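Long-range contacts in anopheles gambiae adenosine kinase (Anopheles gambiae, PDB 3LOO), which phosphorylates adenosine to AMP with ATP as phosphate donor, and is here bound to the two-substrate mimic bis(adenosine)-5'-tetraphosphate: residues Leu21-Leu26 and Leu94-Thr99; Leu33-Ala38 and Gly137-Leu142; Asn54-Glu59 and Ser149-Leu154; Asn85-Ala90 and Gly322-Leu327. All coordinates share one frame; numbering follows the deposited sequence.

Interaction 1: Leu21-Leu26 and Leu94-Thr99; sequences LRDGML and LQRPRT
L94 meets L21 at the outer end of the contact, where their CD1 methyls lie 4.3 Å apart. L94 also closes helix 82-94, and Q95 then leaves helical geometry with positive phi. R96 runs back along L21, whose CB touches its CD. CG of R96 is anti to the backbone N (chi1 178°) and the chain stays extended to NE, which carries the guanidinium to D23. Its NH1 gives OD1 of D23 a 2.8 Å salt bridge on the anti lone pair, and NH2 adds a weak bond to the same oxygen. CA of R22 lies above one face of this guanidinium, toward its rim. NH1 also donates to OG1 of T99, which in turn donates to O of R96. P97 lies within the type II turn R96-T99. R98 takes the other carboxylate oxygen: its NE reaches OD2 of D23 at 2.9 Å in a nearly straight bond (169°), from above the carboxylate plane. O of R98 accepts the N-H of G24 at 2.7 Å. O of T99 accepts a weak bond from N of L26. D23 is thus shared by two arginines. This salt-bridge network on a beta turn ties the N-terminal loop to the helix-to-strand connection of the kinase's large alpha/beta domain.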
# COMPACT_ATOMS: atom_id res chain seq x y z
N LEU A 21 2.09 22.57 -7.53
CA LEU A 21 1.19 21.38 -7.65
C LEU A 21 0.33 21.48 -8.89
O LEU A 21 -0.15 22.55 -9.21
CB LEU A 21 0.28 21.24 -6.42
CG LEU A 21 0.86 20.92 -5.04
CD1 LEU A 21 -0.26 20.65 -4.03
CD2 LEU A 21 1.82 19.75 -5.08
N ARG A 22 0.19 20.37 -9.61
CA ARG A 22 -0.76 20.28 -10.71
C ARG A 22 -1.33 18.84 -10.77
O ARG A 22 -0.89 17.97 -10.00
CB ARG A 22 -0.17 20.82 -12.03
CG ARG A 22 1.21 20.30 -12.44
CD ARG A 22 1.17 18.84 -12.77
NE ARG A 22 2.45 18.38 -13.31
CZ ARG A 22 2.71 17.13 -13.68
NH1 ARG A 22 1.78 16.16 -13.61
NH2 ARG A 22 3.92 16.84 -14.15
N ASP A 23 -2.31 18.60 -11.64
CA ASP A 23 -3.00 17.33 -11.70
C ASP A 23 -2.02 16.20 -12.11
O ASP A 23 -1.10 16.40 -12.91
CB ASP A 23 -4.18 17.34 -12.69
CG ASP A 23 -5.32 18.29 -12.28
OD1 ASP A 23 -5.35 18.83 -11.16
OD2 ASP A 23 -6.19 18.50 -13.13
N GLY A 24 -2.24 15.02 -11.56
CA GLY A 24 -1.52 13.85 -12.04
C GLY A 24 -0.02 13.83 -11.74
O GLY A 24 0.74 13.23 -12.48
N MET A 25 0.42 14.42 -10.64
CA MET A 25 1.84 14.29 -10.28
C MET A 25 2.24 12.86 -9.82
O MET A 25 3.39 12.43 -10.01
CB MET A 25 2.20 15.30 -9.20
CG MET A 25 1.86 16.75 -9.60
SD MET A 25 2.36 17.89 -8.35
CE MET A 25 1.27 17.66 -7.02
N LEU A 26 1.28 12.15 -9.20
CA LEU A 26 1.55 10.86 -8.57
C LEU A 26 0.65 9.83 -9.25
O LEU A 26 -0.54 10.06 -9.39
CB LEU A 26 1.20 10.96 -7.09
CG LEU A 26 1.11 9.64 -6.29
CD1 LEU A 26 2.45 8.88 -6.31
CD2 LEU A 26 0.69 9.94 -4.85
N LEU A 94 -3.46 16.89 0.87
CA LEU A 94 -3.20 17.87 -0.16
C LEU A 94 -4.34 18.90 -0.31
O LEU A 94 -4.07 20.08 -0.57
CB LEU A 94 -2.99 17.17 -1.50
CG LEU A 94 -1.61 16.98 -2.15
CD1 LEU A 94 -0.36 17.33 -1.32
CD2 LEU A 94 -1.53 15.61 -2.88
N GLN A 95 -5.59 18.46 -0.19
CA GLN A 95 -6.74 19.35 -0.47
C GLN A 95 -6.64 19.95 -1.88
O GLN A 95 -6.88 21.14 -2.10
CB GLN A 95 -6.84 20.44 0.60
CG GLN A 95 -7.17 19.89 2.02
CD GLN A 95 -8.60 19.33 2.12
OE1 GLN A 95 -8.82 18.18 2.53
NE2 GLN A 95 -9.58 20.16 1.77
N ARG A 96 -6.24 19.14 -2.83
CA ARG A 96 -6.20 19.60 -4.21
C ARG A 96 -6.50 18.37 -5.03
O ARG A 96 -5.60 17.54 -5.25
CB ARG A 96 -4.85 20.22 -4.57
CG ARG A 96 -4.81 20.65 -6.00
CD ARG A 96 -3.38 20.92 -6.47
NE ARG A 96 -3.47 21.42 -7.84
CZ ARG A 96 -3.83 20.70 -8.89
NH1 ARG A 96 -4.11 19.40 -8.76
NH2 ARG A 96 -3.89 21.27 -10.08
N PRO A 97 -7.77 18.23 -5.47
CA PRO A 97 -8.22 17.07 -6.20
C PRO A 97 -7.41 16.82 -7.47
O PRO A 97 -6.89 17.77 -8.10
CB PRO A 97 -9.70 17.41 -6.53
CG PRO A 97 -10.15 18.32 -5.40
CD PRO A 97 -8.89 19.17 -5.16
N ARG A 98 -7.30 15.54 -7.82
CA ARG A 98 -6.67 15.08 -9.08
C ARG A 98 -5.17 15.12 -9.08
O ARG A 98 -4.55 14.81 -10.10
CB ARG A 98 -7.24 15.84 -10.31
CG ARG A 98 -8.72 15.56 -10.61
CD ARG A 98 -9.20 16.49 -11.77
NE ARG A 98 -8.26 16.48 -12.90
CZ ARG A 98 -8.34 15.68 -13.96
NH1 ARG A 98 -9.31 14.80 -14.05
NH2 ARG A 98 -7.44 15.78 -14.95
N THR A 99 -4.57 15.49 -7.95
CA THR A 99 -3.13 15.50 -7.80
C THR A 99 -2.58 14.04 -7.90
O THR A 99 -1.48 13.82 -8.42
CB THR A 99 -2.65 16.21 -6.51
OG1 THR A 99 -3.22 17.53 -6.46
CG2 THR A 99 -1.14 16.38 -6.49

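Interaction 2: Leu33-Ala38 and Gly137-Leu142. With B4P (bis(adenosine)-5'-tetraphosphate), chain D.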
# COMPACT_ATOMS: atom_id res chain seq x y z
N LEU A 33 -10.03 -2.67 -3.29
CA LEU A 33 -10.74 -3.69 -2.58
C LEU A 33 -11.67 -3.01 -1.58
O LEU A 33 -11.31 -1.97 -1.01
CB LEU A 33 -9.72 -4.54 -1.80
CG LEU A 33 -9.06 -5.85 -2.23
CD1 LEU A 33 -8.95 -6.11 -3.70
CD2 LEU A 33 -7.76 -6.15 -1.44
N LEU A 34 -12.84 -3.61 -1.37
CA LEU A 34 -13.75 -3.17 -0.32
C LEU A 34 -13.43 -4.03 0.90
O LEU A 34 -13.50 -5.27 0.83
CB LEU A 34 -15.21 -3.38 -0.75
CG LEU A 34 -16.32 -2.93 0.26
CD1 LEU A 34 -16.26 -1.40 0.61
CD2 LEU A 34 -17.74 -3.30 -0.24
N ASP A 35 -13.11 -3.37 2.02
CA ASP A 35 -12.86 -4.09 3.25
C ASP A 35 -14.19 -4.47 3.90
O ASP A 35 -15.12 -3.64 3.96
CB ASP A 35 -12.01 -3.26 4.23
CG ASP A 35 -10.54 -3.08 3.76
OD1 ASP A 35 -10.09 -3.76 2.80
OD2 ASP A 35 -9.82 -2.27 4.41
N ILE A 36 -14.23 -5.71 4.40
CA ILE A 36 -15.36 -6.20 5.18
C ILE A 36 -14.82 -6.51 6.57
O ILE A 36 -14.12 -7.50 6.79
CB ILE A 36 -16.02 -7.42 4.49
CG1 ILE A 36 -16.42 -7.08 3.07
CG2 ILE A 36 -17.23 -7.91 5.28
CD1 ILE A 36 -16.86 -8.27 2.28
N SER A 37 -15.18 -5.66 7.51
CA SER A 37 -14.50 -5.60 8.78
C SER A 37 -15.40 -6.02 9.92
O SER A 37 -16.49 -5.51 10.02
CB SER A 37 -14.04 -4.17 9.01
OG SER A 37 -13.18 -4.14 10.14
N ALA A 38 -14.94 -6.91 10.79
CA ALA A 38 -15.76 -7.33 11.94
C ALA A 38 -14.95 -7.80 13.14
O ALA A 38 -13.79 -8.22 13.02
CB ALA A 38 -16.79 -8.42 11.53
N GLY A 137 -13.13 -6.92 -5.81
CA GLY A 137 -12.42 -7.67 -4.79
C GLY A 137 -12.74 -7.10 -3.42
O GLY A 137 -13.17 -5.95 -3.29
N THR A 138 -12.52 -7.92 -2.40
CA THR A 138 -12.82 -7.55 -1.04
C THR A 138 -11.68 -8.06 -0.18
O THR A 138 -10.90 -8.94 -0.61
CB THR A 138 -14.16 -8.20 -0.54
OG1 THR A 138 -14.06 -9.64 -0.60
CG2 THR A 138 -15.35 -7.74 -1.35
N CYS A 139 -11.60 -7.55 1.04
CA CYS A 139 -10.62 -8.05 1.97
C CYS A 139 -11.32 -8.20 3.32
O CYS A 139 -11.84 -7.23 3.85
CB CYS A 139 -9.41 -7.08 2.09
SG CYS A 139 -8.15 -7.67 3.29
N ALA A 140 -11.35 -9.44 3.83
CA ALA A 140 -11.82 -9.70 5.18
C ALA A 140 -10.83 -9.10 6.14
O ALA A 140 -9.62 -9.34 6.01
CB ALA A 140 -11.94 -11.24 5.41
N VAL A 141 -11.31 -8.31 7.10
CA VAL A 141 -10.47 -7.75 8.15
C VAL A 141 -11.07 -8.22 9.47
O VAL A 141 -12.10 -7.69 9.92
CB VAL A 141 -10.47 -6.21 8.13
CG1 VAL A 141 -9.66 -5.67 9.31
CG2 VAL A 141 -9.95 -5.64 6.80
N LEU A 142 -10.47 -9.24 10.08
CA LEU A 142 -11.03 -9.88 11.26
C LEU A 142 -10.30 -9.40 12.49
O LEU A 142 -9.08 -9.56 12.59
CB LEU A 142 -10.91 -11.40 11.15
CG LEU A 142 -11.45 -12.00 9.86
CD1 LEU A 142 -11.45 -13.51 9.94
CD2 LEU A 142 -12.86 -11.48 9.63
PA B4P D . -3.38 -3.15 7.92
O1A B4P D . -4.47 -2.54 8.77
O2A B4P D . -3.09 -4.64 8.10
O3A B4P D . -2.02 -2.44 8.37
PB B4P D . -1.10 -1.64 7.34
O1B B4P D . -1.79 -0.35 6.87
O2B B4P D . -0.44 -2.55 6.33
O3B B4P D . -0.16 -1.30 8.66
PG B4P D . 1.39 -1.68 8.90
O1G B4P D . 1.55 -2.95 9.66
O2G B4P D . 2.05 -1.66 7.54
O3G B4P D . 1.97 -0.45 9.75
PD B4P D . 2.44 -0.37 11.29
O1D B4P D . 1.52 -1.19 12.11
O2D B4P D . 3.93 -0.53 11.43
O5E B4P D . -3.62 -2.79 6.35
C5E B4P D . -4.98 -2.92 5.99
C4E B4P D . -5.25 -2.79 4.52
O4E B4P D . -4.54 -3.75 3.73
C3E B4P D . -6.70 -3.10 4.29
O3E B4P D . -7.33 -1.82 4.07
C2E B4P D . -6.73 -3.94 3.02
O2E B4P D . -7.63 -3.49 2.01
C1E B4P D . -5.26 -3.93 2.54
N9A B4P D . -4.92 -5.23 1.93
C8A B4P D . -4.85 -6.45 2.54
N7A B4P D . -4.51 -7.37 1.59
C5A B4P D . -4.41 -6.75 0.38
C6A B4P D . -4.10 -7.15 -0.93
N6A B4P D . -3.84 -8.45 -1.27
N1A B4P D . -4.09 -6.22 -1.92
C2A B4P D . -4.34 -4.91 -1.66
N3A B4P D . -4.63 -4.50 -0.41
C4A B4P D . -4.66 -5.39 0.61
O5F B4P D . 2.05 1.16 11.56
C5F B4P D . 2.38 2.20 10.65
C4F B4P D . 2.30 3.51 11.44
O4F B4P D . 1.08 3.61 12.19
C3F B4P D . 3.37 3.56 12.52
O3F B4P D . 4.61 3.94 11.95
C2F B4P D . 2.80 4.59 13.48
O2F B4P D . 3.09 5.92 13.03
C1F B4P D . 1.29 4.29 13.43
N9B B4P D . 0.98 3.35 14.55
C8B B4P D . 0.79 2.02 14.43
N7B B4P D . 0.54 1.45 15.64
C5B B4P D . 0.57 2.43 16.58
C6B B4P D . 0.41 2.48 17.96
N6B B4P D . 0.14 1.34 18.64
N1B B4P D . 0.50 3.68 18.61
C2B B4P D . 0.76 4.83 17.93
N3B B4P D . 0.94 4.84 16.58
C4B B4P D . 0.86 3.67 15.86
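D35 and C139 are paired across two parallel strands and point to the same face of the sheet, where one adenosine of B4P lies, the one with ribose O2E and O3E. Along D35, CB rests on O of C139 and on CG2 of V141, 4.1 Å from V141 CG2. CG lies 4.0 Å from the same CG2 methyl. CG is anti to the carbonyl carbon (chi1 -70°), which brings the carboxylate to the hydroxyl edge of the ribose. There OD1 accepts from O2E of B4P at 2.6 Å. OD2 accepts from O3E of B4P, also at 2.6 Å, and takes a further bond from ND2 of N313. OD1 also touches CB of C139, whose SG comes 3.6 Å from C8A of the adenine. L33 lies on the same face, with CD2 3.6 Å from C2A of the base. On the other face, CD1 of I36 packs on CB of T138, and Y111 and Y66 lie nearby.

The backbones join through five hydrogen bonds in regular parallel register. N of L34 and N of I36 donate to O of G137 and O of C139, while N of C139 and N of V141 donate back to O of L34 and O of I36. N of A38 then donates to O of V141. In the five-stranded lid sheet of this pfkB-family kinase, one carboxylate holds both ribose hydroxyls. Such a two-oxygen grip would be expected to favour a sugar that carries both hydroxyls.

Interaction 3: Asn54-Glu59 and Ser149-Leu154. With B4P (bis(adenosine)-5'-tetraphosphate), chain D.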
# COMPACT_ATOMS: atom_id res chain seq x y z
N ASN A 54 -2.01 -11.96 10.75
CA ASN A 54 -1.51 -12.46 9.47
C ASN A 54 -2.30 -11.86 8.29
O ASN A 54 -3.41 -11.35 8.49
CB ASN A 54 -1.67 -13.98 9.46
CG ASN A 54 -0.83 -14.67 8.40
OD1 ASN A 54 0.14 -14.11 7.89
ND2 ASN A 54 -1.21 -15.92 8.06
N ALA A 55 -1.74 -11.93 7.08
CA ALA A 55 -2.44 -11.50 5.86
C ALA A 55 -2.25 -12.55 4.80
O ALA A 55 -1.12 -12.98 4.55
CB ALA A 55 -1.89 -10.16 5.37
N ILE A 56 -3.34 -12.96 4.15
CA ILE A 56 -3.30 -14.00 3.15
C ILE A 56 -4.16 -13.62 1.98
O ILE A 56 -4.96 -12.67 2.06
CB ILE A 56 -3.80 -15.39 3.71
CG1 ILE A 56 -5.32 -15.33 4.05
CG2 ILE A 56 -2.93 -15.85 4.93
CD1 ILE A 56 -5.99 -16.65 4.50
N LEU A 57 -3.95 -14.34 0.88
CA LEU A 57 -4.83 -14.35 -0.28
C LEU A 57 -5.92 -15.43 -0.10
O LEU A 57 -5.62 -16.52 0.41
CB LEU A 57 -3.99 -14.65 -1.53
CG LEU A 57 -2.97 -13.54 -1.85
CD1 LEU A 57 -2.12 -13.93 -3.09
CD2 LEU A 57 -3.70 -12.14 -2.10
N ALA A 58 -7.16 -15.11 -0.48
CA ALA A 58 -8.28 -16.06 -0.38
C ALA A 58 -8.12 -17.26 -1.29
O ALA A 58 -7.73 -17.13 -2.46
CB ALA A 58 -9.61 -15.39 -0.68
N GLU A 59 -8.46 -18.42 -0.76
CA GLU A 59 -8.64 -19.62 -1.59
C GLU A 59 -10.10 -20.03 -1.61
O GLU A 59 -10.95 -19.42 -0.93
CB GLU A 59 -7.82 -20.78 -1.02
CG GLU A 59 -6.33 -20.54 -1.11
CD GLU A 59 -5.59 -21.61 -0.38
OE1 GLU A 59 -5.83 -22.80 -0.67
OE2 GLU A 59 -4.80 -21.26 0.50
N SER A 149 -6.46 -10.14 11.48
CA SER A 149 -6.20 -11.13 10.46
C SER A 149 -6.95 -10.77 9.17
O SER A 149 -8.17 -10.52 9.18
CB SER A 149 -6.64 -12.50 10.96
OG SER A 149 -6.11 -13.52 10.15
N LEU A 150 -6.24 -10.81 8.05
CA LEU A 150 -6.73 -10.26 6.79
C LEU A 150 -6.78 -11.36 5.77
O LEU A 150 -5.86 -12.19 5.72
CB LEU A 150 -5.77 -9.16 6.29
CG LEU A 150 -5.92 -7.70 6.69
CD1 LEU A 150 -6.53 -7.46 8.07
CD2 LEU A 150 -4.57 -6.91 6.53
N CYS A 151 -7.82 -11.39 4.95
CA CYS A 151 -7.90 -12.37 3.87
C CYS A 151 -8.48 -11.69 2.66
O CYS A 151 -9.67 -11.30 2.67
CB CYS A 151 -8.72 -13.62 4.29
SG CYS A 151 -8.96 -14.83 3.02
N ALA A 152 -7.63 -11.53 1.64
CA ALA A 152 -7.92 -10.73 0.45
C ALA A 152 -8.40 -11.61 -0.70
O ALA A 152 -7.68 -12.51 -1.15
CB ALA A 152 -6.66 -9.90 -0.00
N ASN A 153 -9.62 -11.35 -1.12
CA ASN A 153 -10.27 -11.99 -2.23
C ASN A 153 -10.18 -10.99 -3.36
O ASN A 153 -11.01 -10.05 -3.45
CB ASN A 153 -11.74 -12.27 -1.89
CG ASN A 153 -12.55 -12.78 -3.08
OD1 ASN A 153 -12.01 -13.44 -3.98
ND2 ASN A 153 -13.83 -12.45 -3.11
N LEU A 154 -9.14 -11.16 -4.19
CA LEU A 154 -8.77 -10.15 -5.19
C LEU A 154 -9.79 -10.01 -6.30
O LEU A 154 -10.12 -8.89 -6.72
CB LEU A 154 -7.38 -10.42 -5.79
CG LEU A 154 -6.17 -10.28 -4.86
CD1 LEU A 154 -4.88 -10.40 -5.64
CD2 LEU A 154 -6.20 -8.90 -4.10
PA B4P D . -3.38 -3.15 7.92
O1A B4P D . -4.47 -2.54 8.77
O2A B4P D . -3.09 -4.64 8.10
O3A B4P D . -2.02 -2.44 8.37
PB B4P D . -1.10 -1.64 7.34
O1B B4P D . -1.79 -0.35 6.87
O2B B4P D . -0.44 -2.55 6.33
O3B B4P D . -0.16 -1.30 8.66
PG B4P D . 1.39 -1.68 8.90
O1G B4P D . 1.55 -2.95 9.66
O2G B4P D . 2.05 -1.66 7.54
O3G B4P D . 1.97 -0.45 9.75
PD B4P D . 2.44 -0.37 11.29
O1D B4P D . 1.52 -1.19 12.11
O2D B4P D . 3.93 -0.53 11.43
O5E B4P D . -3.62 -2.79 6.35
C5E B4P D . -4.98 -2.92 5.99
C4E B4P D . -5.25 -2.79 4.52
O4E B4P D . -4.54 -3.75 3.73
C3E B4P D . -6.70 -3.10 4.29
O3E B4P D . -7.33 -1.82 4.07
C2E B4P D . -6.73 -3.94 3.02
O2E B4P D . -7.63 -3.49 2.01
C1E B4P D . -5.26 -3.93 2.54
N9A B4P D . -4.92 -5.23 1.93
C8A B4P D . -4.85 -6.45 2.54
N7A B4P D . -4.51 -7.37 1.59
C5A B4P D . -4.41 -6.75 0.38
C6A B4P D . -4.10 -7.15 -0.93
N6A B4P D . -3.84 -8.45 -1.27
N1A B4P D . -4.09 -6.22 -1.92
C2A B4P D . -4.34 -4.91 -1.66
N3A B4P D . -4.63 -4.50 -0.41
C4A B4P D . -4.66 -5.39 0.61
O5F B4P D . 2.05 1.16 11.56
C5F B4P D . 2.38 2.20 10.65
C4F B4P D . 2.30 3.51 11.44
O4F B4P D . 1.08 3.61 12.19
C3F B4P D . 3.37 3.56 12.52
O3F B4P D . 4.61 3.94 11.95
C2F B4P D . 2.80 4.59 13.48
O2F B4P D . 3.09 5.92 13.03
C1F B4P D . 1.29 4.29 13.43
N9B B4P D . 0.98 3.35 14.55
C8B B4P D . 0.79 2.02 14.43
N7B B4P D . 0.54 1.45 15.64
C5B B4P D . 0.57 2.43 16.58
C6B B4P D . 0.41 2.48 17.96
N6B B4P D . 0.14 1.34 18.64
N1B B4P D . 0.50 3.68 18.61
C2B B4P D . 0.76 4.83 17.93
N3B B4P D . 0.94 4.84 16.58
C4B B4P D . 0.86 3.67 15.86
O HOH W 1 -4.94 -14.03 7.72
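A55 and L150 sit side by side on two parallel strands, and backbone hydrogen bonds zip these together. N of L150 donates to O of N54 at 2.9 Å, and N of I56 donates to O of L150. N of A152 meets O of I56 in a bond of 170°. The last, from N of A58 to O of A152, is 2.7 Å long. One water donates to OG of S149, to O of L150 and, weakly, to O of N54. OG of S149 is also bonded to O of Q51. Strand 54-57 is an edge strand of the five-stranded lid sheet of this pfkB-family fold, and strand 147-153 is its neighbour.

Apolar packing differs on the two faces. On one, CG1 of I56 lies between the backbone N and the carbonyl carbon (chi1 67°), and CD1 of I56 reaches SG of C151 at 3.8 Å. CB of A58 meets that sulfur from the other direction along the strand. On the other face, CD2 of L57 touches CD1 of L154 at 4.1 Å and lies near CB of A152.

That second face also receives B4P. CB of A152, CD2 of L154 and CD2 of L57 lie against N6A of one adenine from the sheet side, CB of A152 nearest at 3.4 Å. CD2 of L150 approaches the phosphate oxygen O2A.

Interaction 4: Asn85-Ala90 and Gly322-Leu327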
# COMPACT_ATOMS: atom_id res chain seq x y z
N ASN A 85 -5.87 3.33 -0.35
CA ASN A 85 -5.89 3.97 0.97
C ASN A 85 -4.83 5.09 1.05
O ASN A 85 -5.12 6.18 1.54
CB ASN A 85 -5.50 2.99 2.09
CG ASN A 85 -6.60 2.01 2.47
OD1 ASN A 85 -7.78 2.20 2.20
ND2 ASN A 85 -6.18 0.90 3.10
N SER A 86 -3.60 4.78 0.63
CA SER A 86 -2.51 5.74 0.70
C SER A 86 -2.79 6.99 -0.15
O SER A 86 -2.57 8.12 0.29
CB SER A 86 -1.19 5.06 0.29
OG SER A 86 -0.72 4.17 1.32
N LEU A 87 -3.27 6.79 -1.38
CA LEU A 87 -3.61 7.92 -2.24
C LEU A 87 -4.80 8.76 -1.69
O LEU A 87 -4.79 10.00 -1.83
CB LEU A 87 -3.85 7.44 -3.68
CG LEU A 87 -2.59 7.45 -4.54
CD1 LEU A 87 -1.43 6.63 -4.01
CD2 LEU A 87 -2.95 7.00 -6.00
N ARG A 88 -5.75 8.11 -1.02
CA ARG A 88 -6.87 8.83 -0.39
C ARG A 88 -6.36 9.71 0.78
O ARG A 88 -6.74 10.88 0.87
CB ARG A 88 -8.00 7.87 0.04
CG ARG A 88 -8.76 7.19 -1.15
CD ARG A 88 -9.78 6.12 -0.64
NE ARG A 88 -10.59 6.73 0.42
CZ ARG A 88 -11.01 6.14 1.53
NH1 ARG A 88 -10.73 4.87 1.79
NH2 ARG A 88 -11.72 6.85 2.40
N VAL A 89 -5.49 9.14 1.62
CA VAL A 89 -4.85 9.92 2.69
C VAL A 89 -4.01 11.08 2.14
O VAL A 89 -4.15 12.21 2.61
CB VAL A 89 -4.07 9.00 3.71
CG1 VAL A 89 -3.23 9.84 4.77
CG2 VAL A 89 -5.04 8.01 4.39
N ALA A 90 -3.14 10.81 1.15
CA ALA A 90 -2.40 11.86 0.48
C ALA A 90 -3.28 13.00 -0.11
O ALA A 90 -2.93 14.19 0.00
CB ALA A 90 -1.49 11.27 -0.62
N GLY A 322 0.67 10.16 4.08
CA GLY A 322 1.22 11.37 4.71
C GLY A 322 2.59 11.70 4.12
O GLY A 322 2.88 12.86 3.79
N PHE A 323 3.43 10.68 4.01
CA PHE A 323 4.76 10.79 3.40
C PHE A 323 4.68 11.34 1.98
O PHE A 323 5.44 12.29 1.62
CB PHE A 323 5.47 9.41 3.40
CG PHE A 323 6.86 9.43 2.77
CD1 PHE A 323 8.00 9.46 3.58
CD2 PHE A 323 7.02 9.40 1.39
CE1 PHE A 323 9.29 9.48 3.02
CE2 PHE A 323 8.29 9.40 0.82
CZ PHE A 323 9.44 9.44 1.64
N LEU A 324 3.79 10.77 1.18
CA LEU A 324 3.67 11.15 -0.25
C LEU A 324 3.11 12.59 -0.38
O LEU A 324 3.48 13.32 -1.28
CB LEU A 324 2.74 10.19 -1.02
CG LEU A 324 3.30 8.78 -1.32
CD1 LEU A 324 2.20 7.92 -1.85
CD2 LEU A 324 4.42 8.88 -2.37
N ALA A 325 2.19 12.98 0.51
CA ALA A 325 1.66 14.35 0.48
C ALA A 325 2.79 15.40 0.62
O ALA A 325 2.75 16.49 0.01
CB ALA A 325 0.62 14.53 1.56
N GLN A 326 3.79 15.10 1.45
CA GLN A 326 4.90 16.03 1.65
C GLN A 326 5.92 15.92 0.55
O GLN A 326 6.55 16.92 0.20
CB GLN A 326 5.55 15.88 3.02
CG GLN A 326 4.57 16.18 4.16
CD GLN A 326 3.81 17.50 3.96
OE1 GLN A 326 4.34 18.48 3.45
NE2 GLN A 326 2.55 17.52 4.39
N LEU A 327 6.09 14.71 0.01
CA LEU A 327 7.07 14.46 -1.03
C LEU A 327 6.70 15.25 -2.28
O LEU A 327 7.58 15.83 -2.94
CB LEU A 327 7.12 12.95 -1.38
CG LEU A 327 8.23 12.53 -2.35
CD1 LEU A 327 9.61 12.66 -1.68
CD2 LEU A 327 8.04 11.08 -2.90
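A90 and A325 bring the two helices together, with their CA atoms 4.8 Å apart. CB of A325 rests on O of A90 at 3.9 Å, and the two CB atoms are 4.5 Å apart. Such small residues let the backbones come close: the axes of the two segments approach to 8.2 Å, with a crossing angle of -52°.

Larger apolar groups close in around this point. CD1 of L87 reaches CD1 of L324 at 4.4 Å, methyl against methyl. CB of L324 also lies 4.4 Å from CB of A90. V89 sends CG1 anti to its own N (chi1 173°), and this methyl meets N of G322 at 4.0 Å. The two helices, 82-94 and 315-328, both belong to the alpha/beta core of the pfkB-family kinase, and this contact is buried within it. Beyond the pair, V89 also touches A343 of helix 333-350, and L324 touches M209 of strand 207-211.

No hydrogen bond runs between the two segments. Polar bonds of helix 82-94 go elsewhere: OG of S86 to O of D317, and ND2 of N85 to OD2 of D317 and to O3E of B4P.

Interactions 2 and 3 belong to one sheet, with centres 9 Å apart. Strands 137-144 and 147-153 join them: A140 N lies 2.8 Å from C151 O, a probable hydrogen bond. Together they line one adenosine end of B4P, interaction 2 at the ribose and base, interaction 3 at the adenine amino group and a phosphate oxygen. Interaction 4 belongs to the large domain, where N85 reaches the same ribose. Its nearest atoms are about 5 Å from interaction 2. Interaction 1 adjoins interaction 4, with centres 11 Å apart, and touches it where L26 CD2 meets L324 CD1 at 3.9 Å. Interactions 1 and 3 are farthest apart, 32 Å between centres.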